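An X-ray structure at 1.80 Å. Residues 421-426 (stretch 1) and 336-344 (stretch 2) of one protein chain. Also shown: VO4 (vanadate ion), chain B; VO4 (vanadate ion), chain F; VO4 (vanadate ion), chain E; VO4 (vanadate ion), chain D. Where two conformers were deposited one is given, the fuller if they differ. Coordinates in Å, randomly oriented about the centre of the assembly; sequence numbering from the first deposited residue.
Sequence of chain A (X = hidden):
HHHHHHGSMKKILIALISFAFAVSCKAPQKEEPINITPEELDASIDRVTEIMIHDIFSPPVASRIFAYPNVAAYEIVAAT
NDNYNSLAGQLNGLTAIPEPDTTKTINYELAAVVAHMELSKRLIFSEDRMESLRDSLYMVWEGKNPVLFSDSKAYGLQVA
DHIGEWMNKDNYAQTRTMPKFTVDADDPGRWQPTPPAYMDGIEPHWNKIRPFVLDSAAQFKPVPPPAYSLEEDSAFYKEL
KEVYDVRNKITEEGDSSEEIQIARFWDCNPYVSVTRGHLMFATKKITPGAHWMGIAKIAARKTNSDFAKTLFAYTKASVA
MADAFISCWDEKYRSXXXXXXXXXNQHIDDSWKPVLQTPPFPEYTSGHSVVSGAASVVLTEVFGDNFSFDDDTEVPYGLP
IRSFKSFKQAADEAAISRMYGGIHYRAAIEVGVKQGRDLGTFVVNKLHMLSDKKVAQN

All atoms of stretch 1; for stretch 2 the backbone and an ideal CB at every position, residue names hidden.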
ATOM      1  N   GLY A 421      13.690  -7.490  13.188  1.00  9.01           N
ATOM      2  CA  GLY A 421      14.577  -7.019  12.178  1.00  9.95           C
ATOM      3  C   GLY A 421      15.673  -6.033  12.583  1.00  9.79           C
ATOM      4  O   GLY A 421      16.618  -5.805  11.776  1.00 10.40           O
ATOM      5  N   GLY A 422      15.576  -5.452  13.774  1.00  8.24           N
ATOM      6  CA  GLY A 422      16.587  -4.528  14.327  1.00  7.94           C
ATOM      7  C   GLY A 422      16.554  -3.151  13.804  1.00  8.71           C
ATOM      8  O   GLY A 422      17.510  -2.415  13.979  1.00 10.00           O
ATOM      9  N   ILE A 423      15.420  -2.756  13.165  1.00  9.05           N
ATOM     10  CA  ILE A 423      15.341  -1.454  12.519  1.00  9.64           C
ATOM     11  C   ILE A 423      14.338  -0.463  13.117  1.00  9.35           C
ATOM     12  O   ILE A 423      14.292   0.675  12.726  1.00  9.58           O
ATOM     13  CB  ILE A 423      15.169  -1.560  10.965  1.00 10.96           C
ATOM     14  CG1 ILE A 423      13.789  -2.060  10.589  1.00 13.34           C
ATOM     15  CG2 ILE A 423      16.336  -2.361  10.396  1.00 11.89           C
ATOM     16  CD1 ILE A 423      13.557  -3.520  10.731  1.00 13.83           C
ATOM     17  N   HIS A 424      13.475  -0.925  13.999  1.00  8.71           N
ATOM     18  CA  HIS A 424      12.524  -0.072  14.748  1.00  8.68           C
ATOM     19  C   HIS A 424      12.588  -0.325  16.195  1.00  9.97           C
ATOM     20  O   HIS A 424      12.695  -1.466  16.642  1.00 11.37           O
ATOM     21  CB  HIS A 424      11.061  -0.255  14.256  1.00  9.14           C
ATOM     22  CG  HIS A 424      10.746   0.466  12.971  1.00  8.87           C
ATOM     23  ND1 HIS A 424      10.748   1.831  12.841  1.00  9.14           N
ATOM     24  CD2 HIS A 424      10.495  -0.023  11.726  1.00  9.41           C
ATOM     25  CE1 HIS A 424      10.430   2.154  11.592  1.00  9.58           C
ATOM     26  NE2 HIS A 424      10.285   1.046  10.891  1.00  9.23           N
ATOM     27  N   TYR A 425      12.370   0.728  16.973  1.00  9.31           N
ATOM     28  CA  TYR A 425      12.125   0.593  18.421  1.00 10.06           C
ATOM     29  C   TYR A 425      10.657   0.211  18.693  1.00  9.75           C
ATOM     30  O   TYR A 425       9.751   0.445  17.867  1.00  9.77           O
ATOM     31  CB  TYR A 425      12.388   1.941  19.143  1.00  9.93           C
ATOM     32  CG  TYR A 425      13.692   2.653  18.787  1.00 10.81           C
ATOM     33  CD1 TYR A 425      14.881   2.270  19.280  1.00 11.23           C
ATOM     34  CD2 TYR A 425      13.681   3.670  17.876  1.00 11.49           C
ATOM     35  CE1 TYR A 425      16.099   2.914  18.905  1.00 11.73           C
ATOM     36  CE2 TYR A 425      14.844   4.344  17.509  1.00 11.82           C
ATOM     37  CZ  TYR A 425      16.066   3.944  18.005  1.00 11.44           C
ATOM     38  OH  TYR A 425      17.153   4.667  17.544  1.00 12.12           O
ATOM     39  N   ARG A 426      10.378  -0.227  19.918  1.00 10.12           N
ATOM     40  CA  ARG A 426       9.032  -0.568  20.311  1.00 11.15           C
ATOM     41  C   ARG A 426       8.014   0.509  20.049  1.00 11.09           C
ATOM     42  O   ARG A 426       6.873   0.196  19.576  1.00  9.79           O
ATOM     43  CB  ARG A 426       9.005  -1.062  21.791  1.00 12.84           C
ATOM     44  CG  ARG A 426       7.601  -1.383  22.353  1.00 16.13           C
ATOM     45  CD  ARG A 426       7.762  -1.783  23.811  1.00 19.52           C
ATOM     46  NE  ARG A 426       8.383  -3.104  23.877  1.00 25.47           N
ATOM     47  CZ  ARG A 426       7.749  -4.268  23.739  1.00 36.64           C
ATOM     48  NH1 ARG A 426       6.418  -4.313  23.624  1.00 38.75           N
ATOM     49  NH2 ARG A 426       8.438  -5.426  23.782  1.00 42.00           N
ATOM     50  N   UNK A 336      11.777  12.958  12.904  0.50 10.38           N
ATOM     51  CA  UNK A 336      13.063  12.789  12.276  0.50 10.51           C
ATOM     52  C   UNK A 336      14.066  12.062  13.191  0.50  9.84           C
ATOM     53  O   UNK A 336      15.127  12.578  13.520  0.50 10.81           O
ATOM     54  CB  UNK A 336      13.614  14.156  11.865  0.50 10.51           C
ATOM     55  N   UNK A 337      13.668  10.865  13.609  1.00  9.69           N
ATOM     56  CA  UNK A 337      14.367  10.078  14.630  1.00  9.31           C
ATOM     57  C   UNK A 337      15.383   9.129  14.093  1.00  9.49           C
ATOM     58  O   UNK A 337      15.129   8.366  13.177  1.00  8.62           O
ATOM     59  CB  UNK A 337      13.356   9.284  15.460  1.00  9.31           C
ATOM     60  N   UNK A 338      16.545   9.109  14.765  1.00  9.24           N
ATOM     61  CA  UNK A 338      17.639   8.214  14.448  1.00 10.44           C
ATOM     62  C   UNK A 338      17.274   6.734  14.566  1.00  8.85           C
ATOM     63  O   UNK A 338      16.489   6.353  15.440  1.00  8.98           O
ATOM     64  CB  UNK A 338      18.826   8.522  15.363  1.00 10.44           C
ATOM     65  N   UNK A 339      17.803   5.899  13.655  1.00  8.04           N
ATOM     66  CA  UNK A 339      17.600   4.494  13.627  1.00  8.42           C
ATOM     67  C   UNK A 339      18.477   3.775  14.636  1.00  8.92           C
ATOM     68  O   UNK A 339      19.546   4.272  15.021  1.00  8.82           O
ATOM     69  CB  UNK A 339      17.857   3.962  12.216  1.00  8.42           C
ATOM     70  N   UNK A 340      18.007   2.604  15.143  1.00  8.02           N
ATOM     71  CA  UNK A 340      18.679   1.871  16.174  1.00  9.27           C
ATOM     72  C   UNK A 340      20.161   1.521  15.880  1.00  9.94           C
ATOM     73  O   UNK A 340      21.006   1.713  16.809  1.00  9.21           O
ATOM     74  CB  UNK A 340      17.891   0.585  16.433  1.00  9.27           C
ATOM     75  N   UNK A 341      20.488   1.096  14.653  1.00  9.37           N
ATOM     76  CA  UNK A 341      21.892   0.733  14.388  1.00 10.72           C
ATOM     77  C   UNK A 341      22.853   1.885  14.594  1.00  9.74           C
ATOM     78  O   UNK A 341      23.999   1.663  15.037  1.00 11.11           O
ATOM     79  CB  UNK A 341      22.038   0.212  12.957  1.00 10.72           C
ATOM     80  N   UNK A 342      22.460   3.085  14.202  1.00  9.64           N
ATOM     81  CA  UNK A 342      23.284   4.299  14.331  1.00  9.89           C
ATOM     82  C   UNK A 342      23.668   4.552  15.809  1.00  8.68           C
ATOM     83  O   UNK A 342      24.855   4.717  16.129  1.00 10.09           O
ATOM     84  CB  UNK A 342      22.534   5.507  13.767  1.00  9.89           C
ATOM     85  N   UNK A 343      22.696   4.462  16.722  1.00  9.64           N
ATOM     86  CA  UNK A 343      22.947   4.740  18.119  1.00 10.06           C
ATOM     87  C   UNK A 343      23.721   3.593  18.727  1.00  8.57           C
ATOM     88  O   UNK A 343      24.692   3.807  19.480  1.00 10.14           O
ATOM     89  CB  UNK A 343      21.639   4.977  18.877  1.00 10.06           C
ATOM     90  N   UNK A 344      23.374   2.399  18.325  1.00  8.90           N
ATOM     91  CA  UNK A 344      24.081   1.227  18.887  1.00  8.88           C
ATOM     92  C   UNK A 344      25.547   1.250  18.417  1.00  8.93           C
ATOM     93  O   UNK A 344      26.460   1.018  19.258  1.00  8.17           O
ATOM     94  CB  UNK A 344      23.401  -0.077  18.465  1.00  8.88           C
TER
HETATM   95  V   VO4 B1449       9.858   0.935   8.780  1.00 11.88           V
HETATM   96  O4  VO4 F1453      11.395   0.817   8.437  1.00 15.56           O
HETATM   97  O3  VO4 E1452       9.239   2.536   8.872  1.00 14.80           O
HETATM   98  O2  VO4 D1451       8.683  -0.411   9.311  1.00 10.34           O

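Position 336 lies beyond the reach of stretch 1, with no atom of it within 5.5 Å of the ideal CB. Its positive phi (43°) is the one constraint, favouring glycine, asparagine or aspartate; the deposited residue is Asn336.

At 337 the CA-to-CB bond points toward stretch 1, but nothing lies near the CB itself, so a side chain must be long enough to arrive. The ring of Tyr425 offers carbon there, which suits leucine, methionine or isoleucine. Leu337 (t, p) sets CD2 4.0 Å from CE2 of Tyr425.

Position 338 contributes chiefly its backbone. Its carbonyl oxygen O lies 2.8 Å from OH of Tyr425, at the edge of that ring, and accepts the hydroxyl's hydrogen bond whatever the side chain. The CB points sideways, leaving the choice broad, beta-branched residues included. Ile338 leads its end away, although CG2 remains 3.8 Å from Tyr425 OH.

Position 339 precedes a helix, where serine, threonine, aspartate or asparagine would be common choices. Its CB points away from stretch 1, yet the carbonyl of Ile423 and the vanadate held by His424 both present acceptors, so a long donor that can turn back, lysine or arginine, would also suit. Arg339 (m, m, t) does so. NH1 donates to O of Ile423 at 2.8 Å and to O4 of the chain F vanadate at 3.0 Å; NH2 reaches that O4 at 3.1 Å. His424 NE2 binds vanadium V at 2.2 Å, so NH1, over one face of the imidazole, makes no hydrogen bond to it.

Position 340 faces stretch 1 squarely: its ideal CB is 3.8 Å from Tyr425 CE1 and 3.9 Å from Gly422 O. A compact apolar group fits, alanine, valine or proline, and with phi at -54° in the first turn of a helix proline costs little. Pro340 lays CG over the face of the Tyr425 ring, 3.8 Å from its centroid, a CH-pi contact.

At 341 the CB points sideways, so many residues would do. Glu341 meets stretch 1 through its backbone: N donates to a water (3.0 Å from its O) that in turn donates to Gly422 O, at 2.9 Å from the water O.

At 342 the CB points sideways with nothing of stretch 1 in reach, so any helix-tolerant residue would do; it is Thr342. Position 343 points toward the Tyr425 hydroxyl, with room for a small apolar residue; Val343 CG2 stops 3.8 Å from OH. At 344 the CB points toward stretch 1 but from too far off to specify more than a residue tolerated in a helix; it is Ile344.

Stretch 2 336-344: NLIRPETVI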
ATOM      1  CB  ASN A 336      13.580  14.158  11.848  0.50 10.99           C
ATOM      2  CG  ASN A 336      14.800  14.070  10.959  0.50 11.13           C
ATOM      3  OD1 ASN A 336      14.921  13.214  10.095  0.50 11.00           O
ATOM      4  ND2 ASN A 336      15.692  15.008  11.143  0.50 13.38           N
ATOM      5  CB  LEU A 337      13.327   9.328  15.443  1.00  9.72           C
ATOM      6  CG  LEU A 337      13.850   8.655  16.724  1.00 11.60           C
ATOM      7  CD1 LEU A 337      14.376   9.648  17.788  1.00 14.04           C
ATOM      8  CD2 LEU A 337      12.730   7.751  17.308  1.00 12.67           C
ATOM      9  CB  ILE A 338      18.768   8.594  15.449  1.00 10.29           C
ATOM     10  CG1 ILE A 338      20.126   8.048  15.016  1.00 12.32           C
ATOM     11  CG2 ILE A 338      18.378   8.212  16.875  1.00 11.26           C
ATOM     12  CD1 ILE A 338      21.261   8.865  15.719  1.00 13.13           C
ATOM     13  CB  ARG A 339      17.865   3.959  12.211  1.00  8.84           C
ATOM     14  CG  ARG A 339      16.847   4.422  11.232  1.00  9.07           C
ATOM     15  CD  ARG A 339      15.603   3.522  11.305  1.00  9.78           C
ATOM     16  NE  ARG A 339      14.668   3.857  10.210  1.00  9.77           N
ATOM     17  CZ  ARG A 339      13.745   3.047   9.729  1.00 10.33           C
ATOM     18  NH1 ARG A 339      13.474   1.874  10.286  1.00 11.48           N
ATOM     19  NH2 ARG A 339      12.953   3.476   8.753  1.00 11.56           N
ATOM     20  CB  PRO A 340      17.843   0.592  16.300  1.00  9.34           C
ATOM     21  CG  PRO A 340      16.502   0.954  15.889  1.00  9.65           C
ATOM     22  CD  PRO A 340      16.727   1.959  14.764  1.00  9.01           C
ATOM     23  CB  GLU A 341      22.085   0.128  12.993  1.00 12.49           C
ATOM     24  CG  GLU A 341      21.915   1.056  11.824  1.00 15.91           C
ATOM     25  CD  GLU A 341      22.405   0.340  10.547  1.00 18.05           C
ATOM     26  OE1 GLU A 341      23.632   0.139  10.322  1.00 21.75           O
ATOM     27  OE2 GLU A 341      21.564  -0.169   9.823  1.00 22.27           O
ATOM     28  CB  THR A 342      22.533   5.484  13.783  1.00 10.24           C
ATOM     29  OG1 THR A 342      21.976   5.122  12.479  1.00 10.59           O
ATOM     30  CG2 THR A 342      23.472   6.682  13.665  1.00 11.37           C
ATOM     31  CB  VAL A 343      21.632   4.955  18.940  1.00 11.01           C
ATOM     32  CG1 VAL A 343      21.986   5.492  20.300  1.00 14.05           C
ATOM     33  CG2 VAL A 343      20.706   5.964  18.202  1.00 13.41           C
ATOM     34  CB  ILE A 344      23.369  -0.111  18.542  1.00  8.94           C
ATOM     35  CG1 ILE A 344      22.016  -0.240  19.332  1.00  9.05           C
ATOM     36  CG2 ILE A 344      24.331  -1.266  18.787  1.00  9.21           C
ATOM     37  CD1 ILE A 344      21.115  -1.208  18.634  1.00  9.99           C
TER
HETATM   38  O   HOH W   1      18.603  -0.097  12.674  1.00  8.99           O
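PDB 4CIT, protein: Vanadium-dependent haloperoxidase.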